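Local atomic coordinates of catalase-3 (Neurospora crassa, PDB entry 4AJ9), a protein that breaks hydrogen peroxide down to water and dioxygen with the help of heme, which probably protects the fungal cell from oxidative damage. Residues 485-489 with 505-511; 451-456 with 519-523. All blocks are in the same frame, centred on the assembly; numbering follows the deposited sequence.

In the fold
Both contacts tie the helices of the catalase-related region to the long loop that runs from helix 489-499 toward strand 533-537 of the C-terminal domain. Contact 1 takes the end of helix 474-487 and the first part of that loop; contact 2 takes the start of helix 454-468 and a later part. The contact centres are about 21 Å apart. The centre of contact 1 lies about 32 Å from the chain's centre, that of contact 2 about 20 Å. Contact 1 joins a tyrosine hydroxyl, an amide pair, a water and a long, weak salt bridge between partly exposed residues. Contact 2, more of whose touching residues are buried, gathers its bonds on one carboxylate. Both are away from the heme site.

Contact 1 (485-489 with 505-511); sequences NKISN and QPDPTYY
Where the helix ending near I487 gives way to the next one, residues 485-489 lie against the irregular chain 505-511, with the CA atoms of N489 and P506 5.3 Å apart and those of K486 and D507 5.7 Å apart. Water 1 joins the backbones, donating to K486 O and D507 O and accepting from Y510 N. Y511 brings its phenol alongside the turn. Y511 OH donates to N485 O at 2.6 Å, nearly in line with the carbonyl (C=O...donor angle 162°), so that this oxygen lies at the ring edge. Y511 OH also accepts from D507 N at 2.8 Å, and this second bond fixes the hydroxyl between its own loop and the helix end. D507 O and P508 CA sit over one face of the ring toward its rim.

The contact sits at the tight junction between helix 474-487 and helix 489-499: S488 is the N-cap of the latter, its OG accepting from V491 N, and the loop returns past this junction on its way to the C-terminal domain. N485 swings CG anti to its backbone N (chi1 -170°), which carries the amide toward Q505. N485 ND2 donates to Q505 O at 2.7 Å, approaching from above the carbonyl plane, while N485 OD1 accepts from N489 ND2 at 3.0 Å. N489 ND2 also donates to P504 O, so each amide holds a loop carbonyl and the bond between them fixes both. The N489 amide lies obliquely against P506, N489 CG to P506 CG 3.9 Å. K486 bends at its last torsion to bring NZ to D507 OD2 at 3.3 Å, a weak salt bridge between partly exposed residues. I487 points away from the loop and packs on L187 and F191 of helix 187-193.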
loop_
_atom_site.group_PDB
_atom_site.type_symbol
_atom_site.label_atom_id
_atom_site.label_comp_id
_atom_site.label_asym_id
_atom_site.label_seq_id
_atom_site.Cartn_x
_atom_site.Cartn_y
_atom_site.Cartn_z
ATOM N N ASN C 485 46.500 -10.565 -2.100
ATOM C CA ASN C 485 47.781 -11.193 -1.828
ATOM C C ASN C 485 47.677 -12.444 -0.960
ATOM O O ASN C 485 48.573 -13.293 -0.982
ATOM C CB ASN C 485 48.734 -10.204 -1.151
ATOM C CG ASN C 485 50.159 -10.745 -1.057
ATOM O OD1 ASN C 485 50.666 -11.326 -2.010
ATOM N ND2 ASN C 485 50.791 -10.575 0.095
ATOM N N LYS C 486 46.606 -12.544 -0.176
ATOM C CA LYS C 486 46.400 -13.700 0.687
ATOM C C LYS C 486 45.897 -14.875 -0.130
ATOM O O LYS C 486 45.962 -16.032 0.293
ATOM C CB LYS C 486 45.411 -13.376 1.810
ATOM C CG LYS C 486 45.989 -12.528 2.915
ATOM C CD LYS C 486 44.933 -12.253 3.961
ATOM C CE LYS C 486 45.376 -11.179 4.948
ATOM N NZ LYS C 486 46.479 -11.631 5.840
ATOM N N ILE C 487 45.394 -14.567 -1.315
ATOM C CA ILE C 487 44.903 -15.582 -2.225
ATOM C C ILE C 487 46.015 -16.052 -3.158
ATOM O O ILE C 487 46.214 -17.251 -3.347
ATOM C CB ILE C 487 43.736 -15.038 -3.073
ATOM C CG1 ILE C 487 42.503 -14.801 -2.197
ATOM C CG2 ILE C 487 43.400 -15.995 -4.187
ATOM C CD1 ILE C 487 41.364 -14.104 -2.935
ATOM N N SER C 488 46.728 -15.093 -3.743
ATOM C CA SER C 488 47.803 -15.390 -4.676
ATOM C C SER C 488 48.738 -14.195 -4.793
ATOM O O SER C 488 48.321 -13.098 -5.155
ATOM C CB SER C 488 47.231 -15.743 -6.050
ATOM O OG SER C 488 48.241 -15.757 -7.042
ATOM N N ASN C 489 50.003 -14.404 -4.458
ATOM C CA ASN C 489 50.991 -13.351 -4.603
ATOM C C ASN C 489 51.108 -12.838 -6.041
ATOM O O ASN C 489 51.232 -11.634 -6.255
ATOM C CB ASN C 489 52.355 -13.799 -4.062
ATOM C CG ASN C 489 53.411 -12.725 -4.200
ATOM O OD1 ASN C 489 54.338 -12.859 -4.995
ATOM N ND2 ASN C 489 53.271 -11.645 -3.430
ATOM N N GLN C 505 54.630 -8.484 -0.551
ATOM C CA GLN C 505 55.463 -9.629 -0.213
ATOM C C GLN C 505 54.569 -10.847 -0.008
ATOM O O GLN C 505 53.494 -10.730 0.575
ATOM C CB GLN C 505 56.244 -9.339 1.067
ATOM C CG GLN C 505 57.633 -9.938 1.087
ATOM C CD GLN C 505 58.490 -9.423 -0.046
ATOM O OE1 GLN C 505 58.353 -8.276 -0.471
ATOM N NE2 GLN C 505 59.372 -10.273 -0.555
ATOM N N PRO C 506 55.017 -12.024 -0.474
ATOM C CA PRO C 506 54.214 -13.246 -0.357
ATOM C C PRO C 506 53.683 -13.455 1.054
ATOM O O PRO C 506 54.391 -13.200 2.030
ATOM C CB PRO C 506 55.213 -14.348 -0.716
ATOM C CG PRO C 506 56.170 -13.683 -1.625
ATOM C CD PRO C 506 56.325 -12.286 -1.094
ATOM N N ASP C 507 52.430 -13.888 1.149
ATOM C CA ASP C 507 51.808 -14.246 2.423
ATOM C C ASP C 507 51.166 -15.606 2.190
ATOM O O ASP C 507 49.992 -15.687 1.848
ATOM C CB ASP C 507 50.754 -13.213 2.819
ATOM C CG ASP C 507 50.094 -13.519 4.161
ATOM O OD1 ASP C 507 50.290 -14.629 4.705
ATOM O OD2 ASP C 507 49.377 -12.634 4.671
ATOM N N PRO C 508 51.952 -16.677 2.370
ATOM C CA PRO C 508 51.663 -18.022 1.866
ATOM C C PRO C 508 50.697 -18.882 2.687
ATOM O O PRO C 508 50.451 -20.014 2.285
ATOM C CB PRO C 508 53.044 -18.678 1.852
ATOM C CG PRO C 508 53.761 -18.026 2.979
ATOM C CD PRO C 508 53.271 -16.605 3.026
ATOM N N THR C 509 50.174 -18.373 3.795
ATOM C CA THR C 509 49.307 -19.168 4.664
ATOM C C THR C 509 48.288 -19.995 3.867
ATOM O O THR C 509 48.132 -21.203 4.082
ATOM C CB THR C 509 48.567 -18.266 5.673
ATOM O OG1 THR C 509 49.520 -17.465 6.378
ATOM C CG2 THR C 509 47.751 -19.101 6.677
ATOM N N TYR C 510 47.613 -19.354 2.919
ATOM C CA TYR C 510 46.555 -20.039 2.193
ATOM C C TYR C 510 46.939 -20.481 0.771
ATOM O O TYR C 510 46.140 -21.097 0.088
ATOM C CB TYR C 510 45.275 -19.181 2.190
ATOM C CG TYR C 510 44.730 -18.885 3.580
ATOM C CD1 TYR C 510 43.823 -19.742 4.188
ATOM C CD2 TYR C 510 45.115 -17.748 4.271
ATOM C CE1 TYR C 510 43.321 -19.483 5.445
ATOM C CE2 TYR C 510 44.629 -17.481 5.541
ATOM C CZ TYR C 510 43.730 -18.356 6.122
ATOM O OH TYR C 510 43.227 -18.100 7.378
ATOM N N TYR C 511 48.160 -20.183 0.327
ATOM C CA TYR C 511 48.557 -20.539 -1.038
ATOM C C TYR C 511 48.541 -22.058 -1.233
ATOM O O TYR C 511 48.850 -22.808 -0.319
ATOM C CB TYR C 511 49.965 -20.033 -1.375
ATOM C CG TYR C 511 50.187 -18.538 -1.323
ATOM C CD1 TYR C 511 49.125 -17.639 -1.202
ATOM C CD2 TYR C 511 51.473 -18.020 -1.407
ATOM C CE1 TYR C 511 49.354 -16.270 -1.148
ATOM C CE2 TYR C 511 51.707 -16.660 -1.361
ATOM C CZ TYR C 511 50.652 -15.788 -1.229
ATOM O OH TYR C 511 50.916 -14.432 -1.177
HETATM O O HOH W 1 47.722 -16.737 2.135
#

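Contact 2 (451-456 with 519-523); sequences SLTPVE and VSIFN
A capping box starts helix 454-468, and its glutamate, E456, also grips the loop 519-523. T453 OG1 accepts from E456 N at 3.2 Å, and E456 OE1 accepts in return from T453 N at 3.1 Å through its anti lone pair. The syn lone pair of E456 OE1 takes the hydroxyl of S520, S520 OG to E456 OE1 2.7 Å. E456 OE2 receives I521 N at 2.8 Å on its own syn side, and F522 N at 3.2 Å from above the carboxylate plane. Four donors thus hold the buried group and fix its rotation. S520 OG accepts in turn from N523 N, an ST motif in the loop that meets the carboxylate. E456 leaves its backbone with CG turned away from N (chi1 -157°) and runs extended past F522, whose ring edge meets its carboxylate at CD2, the planes 76° apart. A glutamine here would probably put an NH2 group against backbone N-H donors, T453 N on one side or the I521 and F522 amides on the other, leaving them without an acceptor. Beside this polar centre T453 CG2 touches N523 CB at 3.5 Å, and S451 CB meets V519 CG2 at 3.6 Å, while S451 OG bonds L447 O and T516 N.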
loop_
_atom_site.group_PDB
_atom_site.type_symbol
_atom_site.label_atom_id
_atom_site.label_comp_id
_atom_site.label_asym_id
_atom_site.label_seq_id
_atom_site.Cartn_x
_atom_site.Cartn_y
_atom_site.Cartn_z
ATOM N N SER C 451 42.211 -23.009 -11.375
ATOM C CA SER C 451 41.492 -23.964 -12.212
ATOM C C SER C 451 41.044 -23.347 -13.533
ATOM O O SER C 451 40.300 -23.961 -14.285
ATOM C CB SER C 451 40.289 -24.534 -11.454
ATOM O OG SER C 451 40.703 -25.170 -10.251
ATOM N N LEU C 452 41.497 -22.127 -13.807
ATOM C CA LEU C 452 41.167 -21.455 -15.059
ATOM C C LEU C 452 42.347 -21.529 -16.025
ATOM O O LEU C 452 43.498 -21.669 -15.595
ATOM C CB LEU C 452 40.817 -19.987 -14.797
ATOM C CG LEU C 452 39.688 -19.677 -13.814
ATOM C CD1 LEU C 452 39.639 -18.185 -13.516
ATOM C CD2 LEU C 452 38.345 -20.162 -14.341
ATOM N N THR C 453 42.065 -21.426 -17.323
ATOM C CA THR C 453 43.124 -21.359 -18.327
ATOM C C THR C 453 43.933 -20.071 -18.162
ATOM O O THR C 453 43.491 -19.129 -17.493
ATOM C CB THR C 453 42.573 -21.432 -19.772
ATOM O OG1 THR C 453 41.979 -20.179 -20.127
ATOM C CG2 THR C 453 41.546 -22.538 -19.909
ATOM N N PRO C 454 45.138 -20.030 -18.749
ATOM C CA PRO C 454 46.003 -18.859 -18.580
ATOM C C PRO C 454 45.364 -17.536 -19.023
ATOM O O PRO C 454 45.515 -16.541 -18.320
ATOM C CB PRO C 454 47.208 -19.190 -19.462
ATOM C CG PRO C 454 47.273 -20.685 -19.431
ATOM C CD PRO C 454 45.834 -21.136 -19.432
ATOM N N VAL C 455 44.698 -17.512 -20.169
ATOM C CA VAL C 455 44.075 -16.280 -20.651
ATOM C C VAL C 455 42.821 -15.987 -19.828
ATOM O O VAL C 455 42.468 -14.829 -19.581
ATOM C CB VAL C 455 43.710 -16.378 -22.145
ATOM C CG1 VAL C 455 42.902 -15.148 -22.580
ATOM C CG2 VAL C 455 44.977 -16.515 -22.986
ATOM N N GLU C 456 42.156 -17.054 -19.405
ATOM C CA GLU C 456 41.002 -16.944 -18.524
ATOM C C GLU C 456 41.410 -16.298 -17.204
ATOM O O GLU C 456 40.707 -15.430 -16.684
ATOM C CB GLU C 456 40.414 -18.328 -18.279
ATOM C CG GLU C 456 38.971 -18.323 -17.866
ATOM C CD GLU C 456 38.337 -19.694 -17.973
ATOM O OE1 GLU C 456 39.083 -20.705 -17.976
ATOM O OE2 GLU C 456 37.093 -19.753 -18.055
ATOM N N VAL C 519 34.827 -25.593 -13.547
ATOM C CA VAL C 519 34.642 -24.178 -13.225
ATOM C C VAL C 519 35.086 -23.247 -14.351
ATOM O O VAL C 519 34.762 -22.049 -14.354
ATOM C CB VAL C 519 35.305 -23.792 -11.869
ATOM C CG1 VAL C 519 34.708 -24.625 -10.726
ATOM C CG2 VAL C 519 36.793 -23.981 -11.934
ATOM N N SER C 520 35.818 -23.800 -15.315
ATOM C CA SER C 520 36.281 -23.029 -16.470
ATOM C C SER C 520 35.203 -22.888 -17.554
ATOM O O SER C 520 34.385 -23.784 -17.754
ATOM C CB SER C 520 37.546 -23.661 -17.065
ATOM O OG SER C 520 37.851 -23.118 -18.344
ATOM N N ILE C 521 35.206 -21.755 -18.250
ATOM C CA ILE C 521 34.308 -21.566 -19.385
ATOM C C ILE C 521 35.073 -21.809 -20.681
ATOM O O ILE C 521 34.615 -22.527 -21.574
ATOM C CB ILE C 521 33.716 -20.140 -19.396
ATOM C CG1 ILE C 521 32.755 -19.946 -18.213
ATOM C CG2 ILE C 521 32.998 -19.870 -20.716
ATOM C CD1 ILE C 521 32.417 -18.492 -17.947
ATOM N N PHE C 522 36.263 -21.224 -20.757
ATOM C CA PHE C 522 37.031 -21.178 -21.996
ATOM C C PHE C 522 37.869 -22.431 -22.291
ATOM O O PHE C 522 38.438 -22.557 -23.375
ATOM C CB PHE C 522 37.909 -19.925 -22.009
ATOM C CG PHE C 522 37.123 -18.653 -22.043
ATOM C CD1 PHE C 522 36.587 -18.197 -23.225
ATOM C CD2 PHE C 522 36.900 -17.932 -20.886
ATOM C CE1 PHE C 522 35.852 -17.031 -23.264
ATOM C CE2 PHE C 522 36.167 -16.763 -20.918
ATOM C CZ PHE C 522 35.643 -16.315 -22.113
ATOM N N ASN C 523 37.936 -23.365 -21.350
ATOM C CA ASN C 523 38.709 -24.583 -21.603
ATOM C C ASN C 523 37.897 -25.657 -22.335
ATOM O O ASN C 523 38.276 -26.824 -22.358
ATOM C CB ASN C 523 39.308 -25.138 -20.303
ATOM C CG ASN C 523 38.308 -25.934 -19.492
ATOM O OD1 ASN C 523 37.101 -25.779 -19.652
ATOM N ND2 ASN C 523 38.810 -26.796 -18.611
#